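Local coordinates for protein RmpA (Streptococcus mutans, PDB 3BJV) that probably serves as the IIA component of an ascorbate-specific phosphotransferase system, relaying phosphoryl groups to the sugar-uptake machinery as a cytoplasmic phosphoprotein, at residues N45-S50 with P67-E72; Y57-P62 with F91-E96; Q76-S81 with L103-S108; I119-E124 with K149-L154. All blocks are in the same frame, centred on the assembly; numbering follows the deposited sequence.

In the fold
Contact 3 ties the ends of strands 79-85 and 96-104, and it alone of the four has direct hydrogen bonds between its segments. Contacts 1 and 2 join loops to their surroundings by apolar packing: contact 1 is buried against helix 42-54, while contact 2 is only partly buried and has exposed residues in its turn. They touch where Tyr-57 meets His-68, and the Pro-67 loop in turn bonds to strand 96-104 beside contact 3. Contact 4 packs the chain's last loop on helix 108-123, with a water between two polar groups, and lies on the opposite side of the centre from contact 1. Contacts 1, 2 and 4 also reach the second subunit.

Contact 1: residues N45-S50 with P67-E72; sequences NAIIES and PHARPE
Ile-47 reaches from helix 42-54 onto the backbone of the loop at Pro-67, His-68 and Ala-69. Its CG1 sits anti to the carbonyl carbon (chi1 -78°), which brings that branch to 3.5 Å from His-68 O, and CD1 carries on to 4.1 Å from His-68 N. The other branch goes to a different neighbour: CG2 comes within 4.2 Å of Pro-67 CB, the two side chains meeting at a slant. One residue earlier on the helix, Ala-46 CB faces Ala-69 CB at 4.0 Å, so two small methyls let helix and loop come close. Ser-50, one turn on, bonds back to the helix instead, its OG donating to Ala-46 O from the carbonyl face opposite Ser-50 N. The loop's polar atoms find partners nearby, with His-68 O paired to Tyr-57 OH and Ala-69 N to Tyr-43 OH.

While Ile-47 touches its backbone, His-68 sends its CB away from the helix, and ND1 pairs with Met-66 O. The ring meets those of Tyr-57 and His-111. A histidine directly after proline in the loop that follows a sheet strand (63-65) is consistent with the phosphoryl-accepting site of type 2 IIA domains.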
# COMPACT_ATOMS: atom_id res chain seq x y z
N ASN A 45 21.64 4.32 3.81
CA ASN A 45 22.12 5.16 2.72
C ASN A 45 21.12 5.11 1.57
O ASN A 45 20.84 6.14 0.94
CB ASN A 45 23.55 4.72 2.25
CG ASN A 45 24.06 5.53 1.03
OD1 ASN A 45 23.97 5.09 -0.11
ND2 ASN A 45 24.59 6.71 1.27
N ALA A 46 20.57 3.93 1.31
CA ALA A 46 19.58 3.77 0.23
C ALA A 46 18.32 4.62 0.40
O ALA A 46 17.82 5.16 -0.58
CB ALA A 46 19.20 2.31 0.02
N ILE A 47 17.80 4.72 1.62
CA ILE A 47 16.54 5.41 1.88
C ILE A 47 16.83 6.85 1.61
O ILE A 47 16.05 7.52 0.92
CB ILE A 47 15.99 5.17 3.33
CG1 ILE A 47 15.34 3.80 3.43
CG2 ILE A 47 14.89 6.12 3.69
CD1 ILE A 47 15.31 3.26 4.90
N ILE A 48 17.98 7.33 2.10
CA ILE A 48 18.38 8.72 1.94
C ILE A 48 18.63 9.08 0.50
O ILE A 48 18.12 10.07 0.02
CB ILE A 48 19.58 9.13 2.89
CG1 ILE A 48 19.11 9.18 4.36
CG2 ILE A 48 20.19 10.44 2.45
CD1 ILE A 48 19.99 9.95 5.22
N GLU A 49 19.45 8.30 -0.19
CA GLU A 49 19.64 8.50 -1.65
C GLU A 49 18.38 8.43 -2.46
O GLU A 49 18.21 9.26 -3.36
CB GLU A 49 20.67 7.52 -2.24
CG GLU A 49 22.03 7.67 -1.61
CD GLU A 49 22.54 9.09 -1.73
OE1 GLU A 49 22.71 9.48 -2.90
OE2 GLU A 49 22.75 9.80 -0.70
N SER A 50 17.48 7.48 -2.17
CA SER A 50 16.18 7.43 -2.86
C SER A 50 15.31 8.63 -2.58
O SER A 50 14.63 9.13 -3.46
CB SER A 50 15.42 6.17 -2.51
OG SER A 50 16.13 5.07 -3.05
N PRO A 67 9.41 4.84 6.16
CA PRO A 67 10.65 4.83 5.35
C PRO A 67 11.07 3.39 4.97
O PRO A 67 11.04 2.48 5.83
CB PRO A 67 11.69 5.44 6.30
CG PRO A 67 10.96 5.95 7.49
CD PRO A 67 9.62 5.32 7.53
N HIS A 68 11.40 3.19 3.70
CA HIS A 68 11.86 1.90 3.17
C HIS A 68 12.62 2.08 1.84
O HIS A 68 12.66 3.17 1.26
CB HIS A 68 10.71 0.94 2.94
CG HIS A 68 9.76 1.41 1.89
ND1 HIS A 68 8.91 2.48 2.07
CD2 HIS A 68 9.53 0.95 0.64
CE1 HIS A 68 8.21 2.67 0.97
NE2 HIS A 68 8.58 1.77 0.08
N ALA A 69 13.24 1.00 1.39
CA ALA A 69 13.91 0.93 0.11
C ALA A 69 13.58 -0.47 -0.47
O ALA A 69 12.89 -1.25 0.18
CB ALA A 69 15.39 1.11 0.31
N ARG A 70 14.07 -0.76 -1.68
CA ARG A 70 13.90 -2.08 -2.33
C ARG A 70 14.53 -3.16 -1.44
O ARG A 70 15.47 -2.84 -0.75
CB ARG A 70 14.63 -2.11 -3.71
CG ARG A 70 14.31 -0.94 -4.67
CD ARG A 70 14.83 -1.22 -6.12
NE ARG A 70 16.29 -1.41 -6.24
CZ ARG A 70 16.92 -1.85 -7.36
NH1 ARG A 70 16.21 -2.14 -8.46
NH2 ARG A 70 18.26 -2.00 -7.38
N PRO A 71 14.02 -4.42 -1.47
CA PRO A 71 14.67 -5.54 -0.76
C PRO A 71 16.15 -5.70 -1.10
O PRO A 71 16.92 -6.03 -0.21
CB PRO A 71 13.89 -6.76 -1.23
CG PRO A 71 12.56 -6.24 -1.59
CD PRO A 71 12.75 -4.85 -2.11
N GLU A 72 16.53 -5.41 -2.34
CA GLU A 72 17.90 -5.62 -2.80
C GLU A 72 18.88 -4.68 -2.13
O GLU A 72 20.06 -4.96 -2.10
CB GLU A 72 18.03 -5.44 -4.34
CG GLU A 72 17.22 -6.47 -5.14
CD GLU A 72 15.73 -6.14 -5.16
OE1 GLU A 72 15.41 -4.99 -4.77
OE2 GLU A 72 14.90 -7.01 -5.54

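Contact 2: residues Y57-P62 with F91-E96; sequences YYILMP and FTDGKE
Ile-59 sends its two branches to different residues of the 91-96 loop. CD1 comes obliquely to the Phe-91 ring, 3.8 Å from Phe-91 CG, and also lies near Lys-95 CB. CG2, anti to the backbone N, goes to the aliphatic chain of Lys-95 and rests 3.8 Å from Lys-95 CD; these two side chains slide past each other in opposite directions. Lys-95 then bends at chi3 and chi4, which carries NZ on to 4.0 Å from Pro-62 CG. Further out along the Phe-91 ring, Tyr-58 arrives rim against rim at about a right angle, with Tyr-58 OH 3.5 Å from Phe-91 CE2.

The next shell sets these groups. Tyr-58 OH is tied to Thr-51 OG1, and its CD2 lies 3.7 Å above the centre of the Tyr-57 ring. The loop 91-96 is shaped by a type I turn from Phe-91 to Gly-94, closed by Gly-94 N to Phe-91 O. Overlapping its end, Asp-93 OD1 accepts from Lys-95 N at 3.2 Å, an Asx turn in which the donor stands above the carboxylate plane.

Further out, Val-97 of strand 96-104 touches both Ile-59 and Phe-91, Phe-91 meets the Trp-22 ring, and Tyr-58 lies on Ile-47 of helix 42-54. Segment 57-62 thus runs from that helix to strand 63-65, where Gly-63 pairs with Glu-96.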
# COMPACT_ATOMS: atom_id res chain seq x y z
N TYR A 57 8.72 9.01 -0.79
CA TYR A 57 7.74 8.16 -1.48
C TYR A 57 6.98 7.31 -0.42
O TYR A 57 6.48 6.25 -0.74
CB TYR A 57 8.42 7.28 -2.58
CG TYR A 57 9.71 6.63 -2.10
CD1 TYR A 57 9.73 5.31 -1.62
CD2 TYR A 57 10.91 7.38 -2.02
CE1 TYR A 57 10.92 4.73 -1.14
CE2 TYR A 57 12.07 6.82 -1.51
CZ TYR A 57 12.06 5.49 -1.07
OH TYR A 57 13.22 4.98 -0.54
N TYR A 58 6.86 7.80 0.82
CA TYR A 58 6.35 6.93 1.91
C TYR A 58 5.59 7.67 2.98
O TYR A 58 5.40 7.20 4.08
CB TYR A 58 7.50 6.14 2.52
CG TYR A 58 8.77 6.98 2.71
CD1 TYR A 58 8.87 7.96 3.74
CD2 TYR A 58 9.87 6.80 1.88
CE1 TYR A 58 10.04 8.72 3.93
CE2 TYR A 58 11.04 7.56 2.05
CZ TYR A 58 11.13 8.51 3.06
OH TYR A 58 12.31 9.25 3.18
N ILE A 59 5.12 8.85 2.67
CA ILE A 59 4.37 9.61 3.64
C ILE A 59 2.92 9.35 3.32
O ILE A 59 2.31 10.13 2.60
CB ILE A 59 4.78 11.12 3.61
CG1 ILE A 59 6.28 11.26 3.99
CG2 ILE A 59 3.92 11.92 4.57
CD1 ILE A 59 6.87 12.61 3.87
N LEU A 60 2.37 8.25 3.86
CA LEU A 60 1.01 7.80 3.52
C LEU A 60 -0.14 8.72 3.86
O LEU A 60 -1.11 8.82 3.11
CB LEU A 60 0.69 6.43 4.13
CG LEU A 60 1.11 5.20 3.31
CD1 LEU A 60 0.26 4.03 3.75
CD2 LEU A 60 1.12 5.39 1.75
N MET A 61 -0.02 9.36 5.02
CA MET A 61 -1.00 10.32 5.48
C MET A 61 -0.22 11.33 6.28
O MET A 61 0.89 11.02 6.71
CB MET A 61 -2.10 9.64 6.30
CG MET A 61 -1.67 8.74 7.49
SD MET A 61 -3.11 8.06 8.46
CE MET A 61 -3.38 9.30 9.75
N PRO A 62 -0.78 12.54 6.50
CA PRO A 62 0.04 13.56 7.20
C PRO A 62 0.36 13.16 8.64
O PRO A 62 -0.45 12.50 9.25
CB PRO A 62 -0.82 14.84 7.10
CG PRO A 62 -1.79 14.56 5.96
CD PRO A 62 -2.11 13.08 6.14
N PHE A 91 9.78 17.11 5.84
CA PHE A 91 10.42 16.44 4.69
C PHE A 91 10.53 17.35 3.44
O PHE A 91 9.98 18.45 3.43
CB PHE A 91 9.71 15.12 4.36
CG PHE A 91 10.18 13.96 5.19
CD1 PHE A 91 9.91 13.90 6.56
CD2 PHE A 91 10.95 12.95 4.62
CE1 PHE A 91 10.37 12.81 7.35
CE2 PHE A 91 11.40 11.86 5.38
CZ PHE A 91 11.12 11.79 6.75
N THR A 92 11.23 16.92 2.40
CA THR A 92 11.58 17.84 1.28
C THR A 92 10.36 18.36 0.50
O THR A 92 10.46 19.44 -0.12
CB THR A 92 12.68 17.29 0.30
OG1 THR A 92 12.49 15.88 0.05
CG2 THR A 92 14.06 17.49 0.87
N ASP A 93 9.24 17.64 0.54
CA ASP A 93 8.00 18.03 -0.17
C ASP A 93 7.06 18.96 0.62
O ASP A 93 5.88 19.13 0.23
CB ASP A 93 7.22 16.79 -0.63
CG ASP A 93 6.94 15.83 0.50
OD1 ASP A 93 7.31 16.15 1.66
OD2 ASP A 93 6.36 14.75 0.24
N GLY A 94 7.57 19.51 1.73
CA GLY A 94 6.81 20.34 2.68
C GLY A 94 6.00 19.57 3.71
O GLY A 94 5.26 20.15 4.48
N LYS A 95 6.11 18.25 3.72
CA LYS A 95 5.26 17.45 4.61
C LYS A 95 5.88 17.28 6.00
O LYS A 95 7.07 17.01 6.16
CB LYS A 95 4.93 16.12 3.95
CG LYS A 95 3.84 16.23 2.90
CD LYS A 95 3.57 14.88 2.19
CE LYS A 95 2.04 14.60 2.00
NZ LYS A 95 1.21 14.54 3.32
N GLU A 96 5.06 17.52 7.02
CA GLU A 96 5.49 17.34 8.41
C GLU A 96 5.28 15.91 8.94
O GLU A 96 4.28 15.27 8.59
CB GLU A 96 4.87 18.38 9.30
CG GLU A 96 5.66 19.69 9.25
CD GLU A 96 5.07 20.76 10.16
OE1 GLU A 96 5.73 21.14 11.18
OE2 GLU A 96 3.93 21.18 9.88

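Contact 3: residues Q76-S81 with L103-S108; sequences QRDAFS and LAATSS
Asp-78 holds Thr-106 with both carboxylate oxygens. OD1 accepts Thr-106 N at 2.7 Å and OD2 accepts the threonine hydroxyl OG1 at 3.1 Å, each met on its syn side but well out of the carboxylate plane. Two bonds to one residue should fix the rotation of the carboxylate. Thr-106 OG1 stands between its own backbone N and carbonyl carbon (chi1 51°), turned to the acid, while CG2 packs 3.8 Å from Arg-77 CA.

Just beyond, the strands take over. Ala-79 and Ala-104 form an antiparallel hydrogen-bonded pair: Ala-79 N gives to Ala-104 O at 2.8 Å, on a lone pair, and Ala-104 N returns to Ala-79 O at 2.7 Å in a nearly straight bond. Ala-104 O gathers a second, weaker contact, the CA-H of Asp-78 at 2.9 Å. Phe-80 and Leu-103 come next as a non-hydrogen-bonded pair, lying side by side with Phe-80 CE2 3.9 Å from Leu-103 CD1. The backbone atoms of Leu-103 are served from outside: its O by Tyr-43 OH, its N by the Pro-67 carbonyl.

On the face bearing Phe-80 and Leu-103 lie helix 108-123, which touches both, and helix 3-10, which reaches Phe-80. Ala-79 and Ala-104 turn to the other face, against Ala-38 and Val-39.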
# COMPACT_ATOMS: atom_id res chain seq x y z
N GLN A 76 17.68 -8.36 5.03
CA GLN A 76 17.94 -9.74 5.38
C GLN A 76 16.67 -10.41 5.77
O GLN A 76 16.45 -11.55 5.47
CB GLN A 76 18.83 -9.86 6.61
CG GLN A 76 20.09 -8.98 6.62
CD GLN A 76 21.23 -9.63 5.95
OE1 GLN A 76 21.08 -10.22 4.86
NE2 GLN A 76 22.41 -9.54 6.57
N ARG A 77 15.85 -9.71 6.52
CA ARG A 77 14.59 -10.30 6.89
C ARG A 77 13.52 -9.23 7.12
O ARG A 77 13.84 -8.05 7.29
CB ARG A 77 14.78 -11.20 8.12
CG ARG A 77 15.18 -10.47 9.34
CD ARG A 77 15.22 -11.45 10.49
NE ARG A 77 14.93 -10.75 11.74
CZ ARG A 77 15.89 -10.39 12.60
NH1 ARG A 77 17.19 -10.69 12.32
NH2 ARG A 77 15.53 -9.76 13.73
N ASP A 78 12.26 -9.70 7.08
CA ASP A 78 11.06 -8.82 7.22
C ASP A 78 11.02 -8.22 8.64
O ASP A 78 11.22 -8.92 9.59
CB ASP A 78 9.78 -9.62 6.94
CG ASP A 78 9.64 -9.99 5.52
OD1 ASP A 78 9.61 -9.11 4.61
OD2 ASP A 78 9.57 -11.20 5.28
N ALA A 79 10.83 -6.93 8.77
CA ALA A 79 10.84 -6.32 10.13
C ALA A 79 10.29 -4.94 10.02
O ALA A 79 10.20 -4.42 8.90
CB ALA A 79 12.25 -6.28 10.72
N PHE A 80 9.94 -4.39 11.18
CA PHE A 80 9.41 -3.06 11.32
C PHE A 80 10.07 -2.40 12.52
O PHE A 80 10.45 -3.08 13.44
CB PHE A 80 7.91 -3.10 11.65
CG PHE A 80 7.06 -3.79 10.64
CD1 PHE A 80 6.73 -5.14 10.78
CD2 PHE A 80 6.50 -3.08 9.57
CE1 PHE A 80 5.91 -5.78 9.86
CE2 PHE A 80 5.62 -3.72 8.64
CZ PHE A 80 5.33 -5.04 8.80
N SER A 81 10.14 -1.06 12.50
CA SER A 81 10.35 -0.30 13.71
C SER A 81 9.32 0.85 13.85
O SER A 81 8.59 1.16 12.94
CB SER A 81 11.75 0.28 13.73
OG SER A 81 11.80 1.35 12.80
N LEU A 103 10.16 0.03 7.52
CA LEU A 103 9.61 -1.18 7.01
C LEU A 103 10.77 -1.88 6.35
O LEU A 103 11.44 -1.26 5.50
CB LEU A 103 8.57 -0.75 5.95
CG LEU A 103 7.96 -1.69 4.89
CD1 LEU A 103 7.78 -3.13 5.48
CD2 LEU A 103 6.60 -1.09 4.49
N ALA A 104 11.01 -3.15 6.70
CA ALA A 104 11.86 -4.02 5.87
C ALA A 104 11.11 -5.23 5.33
O ALA A 104 10.75 -6.13 6.13
CB ALA A 104 13.11 -4.48 6.63
N ALA A 105 10.91 -5.28 4.01
CA ALA A 105 10.20 -6.37 3.33
C ALA A 105 11.11 -7.15 2.37
O ALA A 105 11.87 -6.56 1.60
CB ALA A 105 8.96 -5.84 2.54
N THR A 106 11.02 -8.47 2.39
CA THR A 106 11.91 -9.28 1.54
C THR A 106 11.47 -9.38 0.06
O THR A 106 12.21 -9.89 -0.80
CB THR A 106 12.14 -10.67 2.13
OG1 THR A 106 10.87 -11.27 2.43
CG2 THR A 106 13.04 -10.59 3.39
N SER A 107 10.28 -8.86 -0.24
CA SER A 107 9.75 -8.83 -1.60
C SER A 107 8.62 -7.81 -1.67
O SER A 107 7.98 -7.52 -0.64
CB SER A 107 9.22 -10.19 -2.01
OG SER A 107 7.94 -10.40 -1.45
N SER A 108 8.37 -7.26 -2.88
CA SER A 108 7.24 -6.36 -3.11
C SER A 108 5.92 -7.03 -2.79
O SER A 108 4.99 -6.36 -2.40
CB SER A 108 7.23 -5.85 -4.56
OG SER A 108 6.92 -6.91 -5.51

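Contact 4: residues I119-E124 with K149-L154; sequences IIALFE and KSSPYL
Ala-121 and Ser-151 meet closely, with Ala-121 CB 3.6 Å from Ser-151 CB. Ser-151 OG is anti to the backbone N (chi1 -180°), a setting that also puts it near the Ala-121 methyl and points it to a bridging water. That water bonds Ser-151 OG at 2.6 Å and donates to Glu-124 OE1 at 2.9 Å, joining the residue just past the helix end to the loop through one molecule. Leu-154, two positions after the proline, lays its CG 4.0 Å from Ala-121 CB on another side of the methyl.

In this alpha/beta three-layer sandwich, helix 108-123 turns its other side to the sheet, where Ile-119 and Leu-122 touch strands 96-104 and 79-85, while the side bearing Ala-121 receives the loop that follows helix 138-147.

Ile-120 has CG1 between the backbone N and the carbonyl carbon (chi1 72°), and this atom sits over one face of the Tyr-153 ring in a CH-pi contact, 4.2 Å from the centroid and offset toward the rim. Glu-124 comes instead to the ring's edge. Its chain is extended beyond CG, and OE1 lies in the ring plane 3.6 Å from Tyr-153 CE1, the carboxylate turned 65° from the ring. The polar ends are paired across the dimer: OE2 bonds Tyr-153 OH of the second subunit, and Tyr-153 OH bonds that subunit's Glu-124 OE2. The two Glu-124 carboxylates come close, which might raise the affinity of one for a proton.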
# COMPACT_ATOMS: atom_id res chain seq x y z
N ILE A 119 0.02 -1.67 8.68
CA ILE A 119 0.39 -0.29 8.95
C ILE A 119 -0.85 0.61 8.89
O ILE A 119 -1.04 1.46 9.78
CB ILE A 119 1.53 0.16 8.03
CG1 ILE A 119 2.82 -0.55 8.47
CG2 ILE A 119 1.65 1.71 7.99
CD1 ILE A 119 3.94 -0.62 7.39
N ILE A 120 -1.69 0.41 7.86
CA ILE A 120 -2.85 1.24 7.73
C ILE A 120 -3.92 1.00 8.83
O ILE A 120 -4.49 1.97 9.36
CB ILE A 120 -3.38 1.45 6.24
CG1 ILE A 120 -4.05 0.25 5.64
CG2 ILE A 120 -2.26 1.94 5.25
CD1 ILE A 120 -3.69 0.24 4.06
N ALA A 121 -4.09 -0.26 9.24
CA ALA A 121 -4.90 -0.61 10.44
C ALA A 121 -4.51 0.19 11.70
O ALA A 121 -5.36 0.74 12.38
CB ALA A 121 -4.81 -2.13 10.74
N LEU A 122 -3.21 0.23 12.01
CA LEU A 122 -2.69 1.00 13.16
C LEU A 122 -3.07 2.49 13.07
O LEU A 122 -3.68 3.04 14.02
CB LEU A 122 -1.17 0.82 13.26
CG LEU A 122 -0.45 1.54 14.38
CD1 LEU A 122 -1.01 1.08 15.76
CD2 LEU A 122 1.09 1.24 14.29
N PHE A 123 -2.77 3.11 11.92
CA PHE A 123 -2.96 4.51 11.72
C PHE A 123 -4.41 4.93 11.49
O PHE A 123 -4.72 6.09 11.62
CB PHE A 123 -2.04 5.03 10.63
CG PHE A 123 -0.62 5.13 11.08
CD1 PHE A 123 -0.20 6.21 11.86
CD2 PHE A 123 0.30 4.12 10.76
CE1 PHE A 123 1.11 6.29 12.30
CE2 PHE A 123 1.62 4.19 11.20
CZ PHE A 123 2.03 5.28 11.98
N GLU A 124 -5.29 3.99 11.20
CA GLU A 124 -6.72 4.34 11.16
C GLU A 124 -7.50 4.25 12.48
O GLU A 124 -8.72 4.41 12.49
CB GLU A 124 -7.43 3.53 10.09
CG GLU A 124 -6.95 3.92 8.68
CD GLU A 124 -7.71 3.22 7.60
OE1 GLU A 124 -8.50 2.27 7.90
OE2 GLU A 124 -7.51 3.63 6.44
N LYS A 149 -6.46 -4.84 15.32
CA LYS A 149 -6.64 -6.17 14.74
C LYS A 149 -8.08 -6.47 14.23
O LYS A 149 -8.29 -7.43 13.48
CB LYS A 149 -6.07 -7.26 15.67
CG LYS A 149 -4.49 -7.24 15.77
CD LYS A 149 -3.89 -8.66 15.92
CE LYS A 149 -3.20 -8.96 17.29
NZ LYS A 149 -1.65 -8.80 17.30
N SER A 150 -9.03 -5.60 14.58
CA SER A 150 -10.39 -5.75 14.09
C SER A 150 -10.66 -4.94 12.79
O SER A 150 -11.80 -4.86 12.29
CB SER A 150 -11.38 -5.36 15.18
OG SER A 150 -11.47 -3.95 15.23
N SER A 151 -9.61 -4.34 12.25
CA SER A 151 -9.63 -3.70 10.94
C SER A 151 -10.04 -4.72 9.87
O SER A 151 -9.63 -5.87 9.94
CB SER A 151 -8.22 -3.17 10.66
OG SER A 151 -8.10 -2.51 9.40
N PRO A 152 -10.81 -4.30 8.84
CA PRO A 152 -11.10 -5.17 7.67
C PRO A 152 -9.85 -5.53 6.85
O PRO A 152 -9.79 -6.61 6.24
CB PRO A 152 -12.04 -4.32 6.83
CG PRO A 152 -12.59 -3.29 7.79
CD PRO A 152 -11.45 -2.98 8.70
N TYR A 153 -8.86 -4.64 6.84
CA TYR A 153 -7.56 -4.92 6.26
C TYR A 153 -6.90 -6.16 6.85
O TYR A 153 -6.09 -6.85 6.18
CB TYR A 153 -6.65 -3.69 6.35
CG TYR A 153 -7.21 -2.54 5.56
CD1 TYR A 153 -7.67 -1.38 6.19
CD2 TYR A 153 -7.34 -2.64 4.18
CE1 TYR A 153 -8.22 -0.34 5.46
CE2 TYR A 153 -7.89 -1.64 3.45
CZ TYR A 153 -8.33 -0.48 4.09
OH TYR A 153 -8.85 0.54 3.30
N LEU A 154 -7.27 -6.49 8.08
CA LEU A 154 -6.58 -7.62 8.74
C LEU A 154 -7.32 -8.98 8.60
O LEU A 154 -6.76 -10.01 8.96
CB LEU A 154 -6.18 -7.29 10.21
CG LEU A 154 -5.21 -6.12 10.38
CD1 LEU A 154 -4.62 -6.08 11.76
CD2 LEU A 154 -4.10 -6.26 9.38
O HOH W 1 -8.69 -0.03 9.61